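Side-chain contacts in putative methyltransferase (Emericella variicolor, PDB 7DMB), which probably transfers a methyl group as a trans-acting enzyme of calbistrin biosynthesis and binds S-adenosyl-L-homocysteine: residues 66-71 / 116-121; 125-130 / 145-150. One frame throughout, in Å; residues are numbered along the deposited sequence.

Contact 1: residues 66-71 / 116-121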
ATOM      1  N   TRP A  66       4.602 -17.143   3.112  1.00 15.81           N
ATOM      2  CA  TRP A  66       4.865 -16.962   1.690  1.00 12.97           C
ATOM      3  C   TRP A  66       6.139 -17.679   1.280  1.00 10.95           C
ATOM      4  O   TRP A  66       6.250 -18.099   0.129  1.00 11.15           O
ATOM      5  CB  TRP A  66       4.877 -15.474   1.291  1.00 10.62           C
ATOM      6  CG  TRP A  66       6.173 -14.704   1.476  1.00 13.69           C
ATOM      7  CD1 TRP A  66       6.434 -13.766   2.448  1.00 13.17           C
ATOM      8  CD2 TRP A  66       7.349 -14.758   0.651  1.00 12.53           C
ATOM      9  NE1 TRP A  66       7.698 -13.257   2.288  1.00 14.45           N
ATOM     10  CE2 TRP A  66       8.284 -13.849   1.196  1.00 13.56           C
ATOM     11  CE3 TRP A  66       7.709 -15.493  -0.486  1.00 16.42           C
ATOM     12  CZ2 TRP A  66       9.553 -13.660   0.644  1.00 12.29           C
ATOM     13  CZ3 TRP A  66       8.985 -15.300  -1.032  1.00 13.20           C
ATOM     14  CH2 TRP A  66       9.883 -14.394  -0.466  1.00 12.47           C
ATOM     15  N   VAL A  67       7.086 -17.873   2.204  1.00 13.44           N
ATOM     16  CA  VAL A  67       8.259 -18.686   1.878  1.00  9.13           C
ATOM     17  C   VAL A  67       7.853 -20.143   1.645  1.00 12.35           C
ATOM     18  O   VAL A  67       8.348 -20.805   0.725  1.00 12.56           O
ATOM     19  CB  VAL A  67       9.331 -18.573   2.984  1.00 12.52           C
ATOM     20  CG1 VAL A  67      10.384 -19.694   2.832  1.00  9.69           C
ATOM     21  CG2 VAL A  67      10.004 -17.194   2.959  1.00 10.68           C
ATOM     22  N   LEU A  68       6.959 -20.667   2.484  1.00 11.62           N
ATOM     23  CA  LEU A  68       6.471 -22.031   2.296  1.00 16.18           C
ATOM     24  C   LEU A  68       5.760 -22.191   0.952  1.00 13.55           C
ATOM     25  O   LEU A  68       6.041 -23.134   0.199  1.00 10.26           O
ATOM     26  CB  LEU A  68       5.542 -22.412   3.448  1.00 10.09           C
ATOM     27  CG  LEU A  68       6.176 -22.793   4.786  1.00 12.93           C
ATOM     28  CD1 LEU A  68       5.142 -22.622   5.927  1.00 12.43           C
ATOM     29  CD2 LEU A  68       6.681 -24.237   4.739  1.00 14.11           C
ATOM     30  N   CYS A  69       4.809 -21.298   0.646  1.00  8.97           N
ATOM     31  CA  CYS A  69       4.168 -21.337  -0.671  1.00 14.92           C
ATOM     32  C   CYS A  69       5.182 -21.219  -1.805  1.00 15.17           C
ATOM     33  O   CYS A  69       5.040 -21.896  -2.830  1.00 12.41           O
ATOM     34  CB  CYS A  69       3.118 -20.225  -0.825  1.00 12.78           C
ATOM     35  SG  CYS A  69       1.947 -20.013   0.579  1.00 12.81           S
ATOM     36  N   ALA A  70       6.169 -20.319  -1.667  1.00 11.19           N
ATOM     37  CA  ALA A  70       7.131 -20.106  -2.743  1.00 12.36           C
ATOM     38  C   ALA A  70       7.948 -21.368  -2.999  1.00  9.62           C
ATOM     39  O   ALA A  70       8.190 -21.730  -4.153  1.00  8.25           O
ATOM     40  CB  ALA A  70       8.047 -18.924  -2.423  1.00 10.65           C
ATOM     41  N   ILE A  71       8.367 -22.054  -1.931  1.00 11.11           N
ATOM     42  CA  ILE A  71       9.038 -23.351  -2.067  1.00 12.51           C
ATOM     43  C   ILE A  71       8.128 -24.343  -2.777  1.00 13.67           C
ATOM     44  O   ILE A  71       8.543 -25.049  -3.705  1.00 12.57           O
ATOM     45  CB  ILE A  71       9.451 -23.885  -0.683  1.00 16.61           C
ATOM     46  CG1 ILE A  71      10.493 -22.970  -0.020  1.00 11.64           C
ATOM     47  CG2 ILE A  71       9.955 -25.342  -0.799  1.00 11.36           C
ATOM     48  CD1 ILE A  71      10.653 -23.214   1.503  1.00  8.84           C
ATOM     49  N   VAL A 116      12.637 -25.787   3.471  1.00 10.51           N
ATOM     50  CA  VAL A 116      13.024 -26.487   2.248  1.00 15.57           C
ATOM     51  C   VAL A 116      13.196 -27.973   2.538  1.00 18.32           C
ATOM     52  O   VAL A 116      12.871 -28.824   1.697  1.00 20.32           O
ATOM     53  CB  VAL A 116      14.310 -25.865   1.655  1.00 13.47           C
ATOM     54  CG1 VAL A 116      14.857 -26.726   0.533  1.00 12.32           C
ATOM     55  CG2 VAL A 116      14.058 -24.429   1.165  1.00 12.55           C
ATOM     56  N   ALA A 117      13.649 -28.308   3.753  1.00 15.96           N
ATOM     57  CA  ALA A 117      13.914 -29.693   4.116  1.00 17.21           C
ATOM     58  C   ALA A 117      12.642 -30.494   4.401  1.00 20.16           C
ATOM     59  O   ALA A 117      12.708 -31.724   4.445  1.00 21.81           O
ATOM     60  CB  ALA A 117      14.848 -29.735   5.326  1.00 17.26           C
ATOM     61  N   LEU A 118      11.498 -29.846   4.627  1.00 20.72           N
ATOM     62  CA  LEU A 118      10.254 -30.597   4.766  1.00 20.23           C
ATOM     63  C   LEU A 118       9.920 -31.304   3.451  1.00 21.75           C
ATOM     64  O   LEU A 118      10.289 -30.845   2.368  1.00 22.13           O
ATOM     65  CB  LEU A 118       9.094 -29.665   5.154  1.00 14.00           C
ATOM     66  CG  LEU A 118       9.116 -28.863   6.462  1.00 12.11           C
ATOM     67  CD1 LEU A 118       7.975 -27.810   6.518  1.00 10.61           C
ATOM     68  CD2 LEU A 118       9.018 -29.786   7.651  1.00 13.63           C
ATOM     69  N   SER A 119       9.230 -32.440   3.548  1.00 21.98           N
ATOM     70  CA  SER A 119       8.644 -33.065   2.370  1.00 15.02           C
ATOM     71  C   SER A 119       7.533 -32.178   1.793  1.00 19.79           C
ATOM     72  O   SER A 119       6.963 -31.315   2.479  1.00 14.40           O
ATOM     73  CB  SER A 119       8.109 -34.455   2.706  1.00 18.38           C
ATOM     74  OG  SER A 119       6.942 -34.386   3.524  1.00 20.19           O
ATOM     75  N   ASP A 120       7.232 -32.391   0.502  1.00 15.85           N
ATOM     76  CA  ASP A 120       6.099 -31.700  -0.114  1.00 17.58           C
ATOM     77  C   ASP A 120       4.839 -31.850   0.733  1.00 16.15           C
ATOM     78  O   ASP A 120       4.113 -30.872   0.957  1.00 14.78           O
ATOM     79  CB  ASP A 120       5.846 -32.228  -1.529  1.00 14.77           C
ATOM     80  CG  ASP A 120       6.928 -31.806  -2.522  1.00 21.18           C
ATOM     81  OD1 ASP A 120       7.467 -30.685  -2.376  1.00 27.55           O
ATOM     82  OD2 ASP A 120       7.230 -32.587  -3.455  1.00 22.22           O
ATOM     83  N   GLY A 121       4.574 -33.065   1.226  1.00 12.97           N
ATOM     84  CA  GLY A 121       3.367 -33.293   2.006  1.00 14.00           C
ATOM     85  C   GLY A 121       3.408 -32.615   3.363  1.00 17.14           C
ATOM     86  O   GLY A 121       2.405 -32.061   3.824  1.00 14.00           O
TER

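Contact 2: residues 125-130 / 145-150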
ATOM      1  N   LYS A 125       1.106 -29.560   4.940  1.00 14.63           N
ATOM      2  CA  LYS A 125       0.530 -29.634   6.284  1.00 19.47           C
ATOM      3  C   LYS A 125       0.819 -28.369   7.081  1.00 16.45           C
ATOM      4  O   LYS A 125      -0.058 -27.849   7.783  1.00 17.71           O
ATOM      5  CB  LYS A 125       1.069 -30.859   7.024  1.00 19.13           C
ATOM      6  CG  LYS A 125       0.491 -31.052   8.447  1.00 26.47           C
ATOM      7  CD  LYS A 125       1.503 -31.772   9.357  1.00 27.05           C
ATOM      8  CE  LYS A 125       0.886 -32.182  10.679  1.00 27.74           C
ATOM      9  NZ  LYS A 125      -0.410 -32.879  10.461  1.00 27.66           N
ATOM     10  N   ALA A 126       2.048 -27.863   6.987  1.00 15.65           N
ATOM     11  CA  ALA A 126       2.395 -26.610   7.649  1.00 17.14           C
ATOM     12  C   ALA A 126       1.603 -25.433   7.081  1.00 18.10           C
ATOM     13  O   ALA A 126       1.097 -24.600   7.837  1.00 14.46           O
ATOM     14  CB  ALA A 126       3.903 -26.368   7.531  1.00 16.50           C
ATOM     15  N   MET A 127       1.477 -25.350   5.750  1.00 16.48           N
ATOM     16  CA  MET A 127       0.699 -24.267   5.162  1.00 16.61           C
ATOM     17  C   MET A 127      -0.746 -24.295   5.654  1.00 18.02           C
ATOM     18  O   MET A 127      -1.317 -23.252   5.997  1.00 18.95           O
ATOM     19  CB  MET A 127       0.757 -24.340   3.630  1.00 19.89           C
ATOM     20  CG  MET A 127       2.088 -23.863   2.998  1.00 16.13           C
ATOM     21  SD  MET A 127       2.399 -24.619   1.371  1.00 21.73           S
ATOM     22  CE  MET A 127       1.356 -23.607   0.345  1.00 21.00           C
ATOM     23  N   ASN A 128      -1.341 -25.483   5.759  1.00 19.00           N
ATOM     24  CA  ASN A 128      -2.742 -25.535   6.165  1.00 21.65           C
ATOM     25  C   ASN A 128      -2.919 -25.268   7.654  1.00 22.08           C
ATOM     26  O   ASN A 128      -3.956 -24.720   8.062  1.00 22.06           O
ATOM     27  CB  ASN A 128      -3.345 -26.872   5.752  1.00 22.62           C
ATOM     28  CG  ASN A 128      -3.578 -26.938   4.253  1.00 26.07           C
ATOM     29  OD1 ASN A 128      -3.961 -25.940   3.642  1.00 27.41           O
ATOM     30  ND2 ASN A 128      -3.325 -28.093   3.652  1.00 21.47           N
ATOM     31  N   GLU A 129      -1.923 -25.629   8.465  1.00 16.68           N
ATOM     32  CA  GLU A 129      -1.917 -25.243   9.870  1.00 23.04           C
ATOM     33  C   GLU A 129      -1.854 -23.726  10.037  1.00 20.15           C
ATOM     34  O   GLU A 129      -2.423 -23.183  10.991  1.00 16.59           O
ATOM     35  CB  GLU A 129      -0.729 -25.893  10.585  1.00 22.86           C
ATOM     36  CG  GLU A 129      -1.053 -27.145  11.381  1.00 30.82           C
ATOM     37  CD  GLU A 129       0.076 -28.179  11.359  1.00 33.07           C
ATOM     38  OE1 GLU A 129       1.269 -27.785  11.258  1.00 31.84           O
ATOM     39  OE2 GLU A 129      -0.239 -29.387  11.434  1.00 28.44           O
ATOM     40  N   MET A 130      -1.148 -23.026   9.146  1.00 18.73           N
ATOM     41  CA  MET A 130      -1.048 -21.577   9.288  1.00 17.74           C
ATOM     42  C   MET A 130      -2.357 -20.896   8.889  1.00 18.51           C
ATOM     43  O   MET A 130      -2.806 -19.956   9.560  1.00 17.16           O
ATOM     44  CB  MET A 130       0.130 -21.063   8.473  1.00 17.91           C
ATOM     45  CG  MET A 130       1.470 -21.592   8.992  1.00 21.91           C
ATOM     46  SD  MET A 130       2.862 -20.600   8.426  1.00 26.94           S
ATOM     47  CE  MET A 130       2.216 -18.974   8.770  1.00 24.74           C
ATOM     48  N   GLY A 145      -3.842 -15.226   1.239  1.00 15.66           N
ATOM     49  CA  GLY A 145      -3.420 -14.640  -0.013  1.00 10.63           C
ATOM     50  C   GLY A 145      -2.304 -15.429  -0.669  1.00 11.71           C
ATOM     51  O   GLY A 145      -2.430 -15.909  -1.799  1.00 10.84           O
ATOM     52  N   PRO A 146      -1.177 -15.566   0.023  1.00 12.04           N
ATOM     53  CA  PRO A 146      -0.076 -16.359  -0.565  1.00 12.81           C
ATOM     54  C   PRO A 146      -0.475 -17.802  -0.871  1.00 10.20           C
ATOM     55  O   PRO A 146      -0.080 -18.342  -1.914  1.00 11.59           O
ATOM     56  CB  PRO A 146       1.041 -16.268   0.492  1.00 11.87           C
ATOM     57  CG  PRO A 146       0.386 -15.707   1.728  1.00 13.76           C
ATOM     58  CD  PRO A 146      -0.796 -14.906   1.283  1.00  9.60           C
ATOM     59  N   TRP A 147      -1.286 -18.422  -0.012  1.00 10.40           N
ATOM     60  CA  TRP A 147      -1.780 -19.765  -0.297  1.00 13.04           C
ATOM     61  C   TRP A 147      -2.484 -19.811  -1.650  1.00 14.26           C
ATOM     62  O   TRP A 147      -2.229 -20.704  -2.475  1.00 13.44           O
ATOM     63  CB  TRP A 147      -2.725 -20.246   0.810  1.00 13.80           C
ATOM     64  CG  TRP A 147      -3.575 -21.369   0.313  1.00 16.15           C
ATOM     65  CD1 TRP A 147      -4.827 -21.281  -0.242  1.00 15.25           C
ATOM     66  CD2 TRP A 147      -3.199 -22.741   0.239  1.00 13.75           C
ATOM     67  NE1 TRP A 147      -5.249 -22.525  -0.635  1.00 17.31           N
ATOM     68  CE2 TRP A 147      -4.272 -23.439  -0.346  1.00 18.22           C
ATOM     69  CE3 TRP A 147      -2.056 -23.453   0.620  1.00 15.33           C
ATOM     70  CZ2 TRP A 147      -4.243 -24.819  -0.545  1.00 20.42           C
ATOM     71  CZ3 TRP A 147      -2.026 -24.830   0.415  1.00 18.65           C
ATOM     72  CH2 TRP A 147      -3.111 -25.495  -0.158  1.00 16.56           C
ATOM     73  N   ARG A 148      -3.362 -18.834  -1.901  1.00  9.51           N
ATOM     74  CA  ARG A 148      -4.076 -18.769  -3.179  1.00 14.23           C
ATOM     75  C   ARG A 148      -3.132 -18.548  -4.359  1.00 15.48           C
ATOM     76  O   ARG A 148      -3.391 -19.049  -5.462  1.00 13.98           O
ATOM     77  CB  ARG A 148      -5.116 -17.644  -3.169  1.00 15.31           C
ATOM     78  CG  ARG A 148      -6.349 -17.852  -2.310  1.00 10.31           C
ATOM     79  CD  ARG A 148      -7.325 -16.695  -2.583  1.00 15.14           C
ATOM     80  NE  ARG A 148      -8.465 -16.730  -1.679  1.00 14.99           N
ATOM     81  CZ  ARG A 148      -9.433 -15.827  -1.638  1.00 13.95           C
ATOM     82  NH1 ARG A 148      -9.414 -14.775  -2.444  1.00 11.16           N
ATOM     83  NH2 ARG A 148     -10.423 -15.986  -0.771  1.00 19.89           N
ATOM     84  N   VAL A 149      -2.069 -17.762  -4.170  1.00 14.32           N
ATOM     85  CA  VAL A 149      -1.109 -17.566  -5.249  1.00 15.10           C
ATOM     86  C   VAL A 149      -0.449 -18.893  -5.601  1.00 11.86           C
ATOM     87  O   VAL A 149      -0.368 -19.283  -6.773  1.00 15.41           O
ATOM     88  CB  VAL A 149      -0.071 -16.502  -4.855  1.00 13.65           C
ATOM     89  CG1 VAL A 149       1.174 -16.635  -5.735  1.00 10.01           C
ATOM     90  CG2 VAL A 149      -0.688 -15.109  -4.942  1.00  9.98           C
ATOM     91  N   TYR A 150       0.026 -19.606  -4.583  1.00 14.12           N
ATOM     92  CA  TYR A 150       0.540 -20.957  -4.785  1.00 16.85           C
ATOM     93  C   TYR A 150      -0.502 -21.837  -5.464  1.00 15.38           C
ATOM     94  O   TYR A 150      -0.211 -22.532  -6.443  1.00 13.61           O
ATOM     95  CB  TYR A 150       0.935 -21.578  -3.446  1.00 13.56           C
ATOM     96  CG  TYR A 150       0.679 -23.069  -3.431  1.00 18.52           C
ATOM     97  CD1 TYR A 150       1.530 -23.936  -4.119  1.00 17.67           C
ATOM     98  CD2 TYR A 150      -0.418 -23.612  -2.773  1.00 17.15           C
ATOM     99  CE1 TYR A 150       1.308 -25.282  -4.143  1.00 19.15           C
ATOM    100  CE2 TYR A 150      -0.646 -24.965  -2.799  1.00 19.54           C
ATOM    101  CZ  TYR A 150       0.230 -25.797  -3.485  1.00 22.64           C
ATOM    102  OH  TYR A 150       0.039 -27.163  -3.533  1.00 25.26           O
TER

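Contact 1: residues 66-71 / 116-121
The i to i-4 helical bond from Ile71 N to Val67 O, 2.9 Å long, lies at the root of the Ile71 side chain, which meets Val116. Ile71 sets CG1 beside its own backbone N (chi1 -64°) and continues extended, which carries CD1 outward to Val116 CG2 at 3.6 Å. Val116 offers the methyl that lies beside its backbone N, and the same Ile71 CD1 is also 3.8 Å from Val116 N. Here the tip of the isoleucine chain meets one branch of the valine, and the two side chains cross at about a right angle. A second, looser touch lies beside it: Leu68 CD2 to Leu118 CD1 at 4.2 Å, methyl against methyl. With 140 Å² buried in all and these two apolar pairs making the contact, the seam is a small one. The closest backbone approach is between the CA atoms of Ile71 and Val116, 6.7 Å apart. Ser119 is the N-cap of helix 120-134, its OG bonded to Glu122 N. Asp120 OD1 forms a salt bridge with Arg123, whose side chain also touches Ile71 and Leu118, while Asp120 O accepts a bond from Gln72 NE2. The seam thus joins helix 56-79 to the turn between helices 112-117 and 120-134, with helix 85-101 packing on Ile71 through Phe101.

Contact 2: residues 125-130 / 145-150
Met127 turns its terminal methyl into the corner between Trp147 and Tyr150. A bend at the last torsion (chi3 80°) swings CE toward both rings. Against Tyr150 the approach is over the face: CE stands 4.0 Å from the centroid of the Tyr150 ring, 27° off its normal, a CH-pi contact. Met127 SD lies above the same face, but farther off, 5.2 Å from the Tyr150 centroid, so the Met-aromatic contact is a distant one. Toward Trp147 the methyl comes obliquely, with CE 3.4 Å from Trp147 CE3. These side chains bridge helices 120-134 and 140-157, which run roughly antiparallel, their short segments' axes 11.0 Å apart at closest approach. The indole of Trp147 has a different neighbour on each face: Asn128 OD1 sits 3.9 Å above the plane on one side, near the rim, and, from its own helix, ring carbon CD2 of Tyr150 lies over the opposite face, also near the rim. The Asn128 amide is inclined 56° to the indole plane, so this is no flat stack. Arg131 NH1 donates a hydrogen bond to Asn128 OD1, and Arg131 also makes a cation-pi contact with Trp147; Lys76 makes a cation-pi contact with Tyr150.

Overall arrangement
Contacts 1 and 2 follow one another along the chain, with centres 10 Å apart, and share helix 120-134: the segment 116-121 runs into its first turn, while contact 2 uses residues 125-130 of it. Cys69, in segment 66-71 of contact 1, makes the link to contact 2. Its SG is 3.7 Å from Met127 CE, and Cys69 CB is 3.7 Å from Tyr150 CB, which brings helices 56-79, 120-134 and 140-157 together. Both contacts lie in the helical N-terminal part, their centres about 27 and 22 Å from the centre of the chain. The S-adenosyl-L-homocysteine pocket, which includes Thr209, Gly211 and Asp236, belongs to the Rossmann-like sheet region later in the chain, away from both contacts.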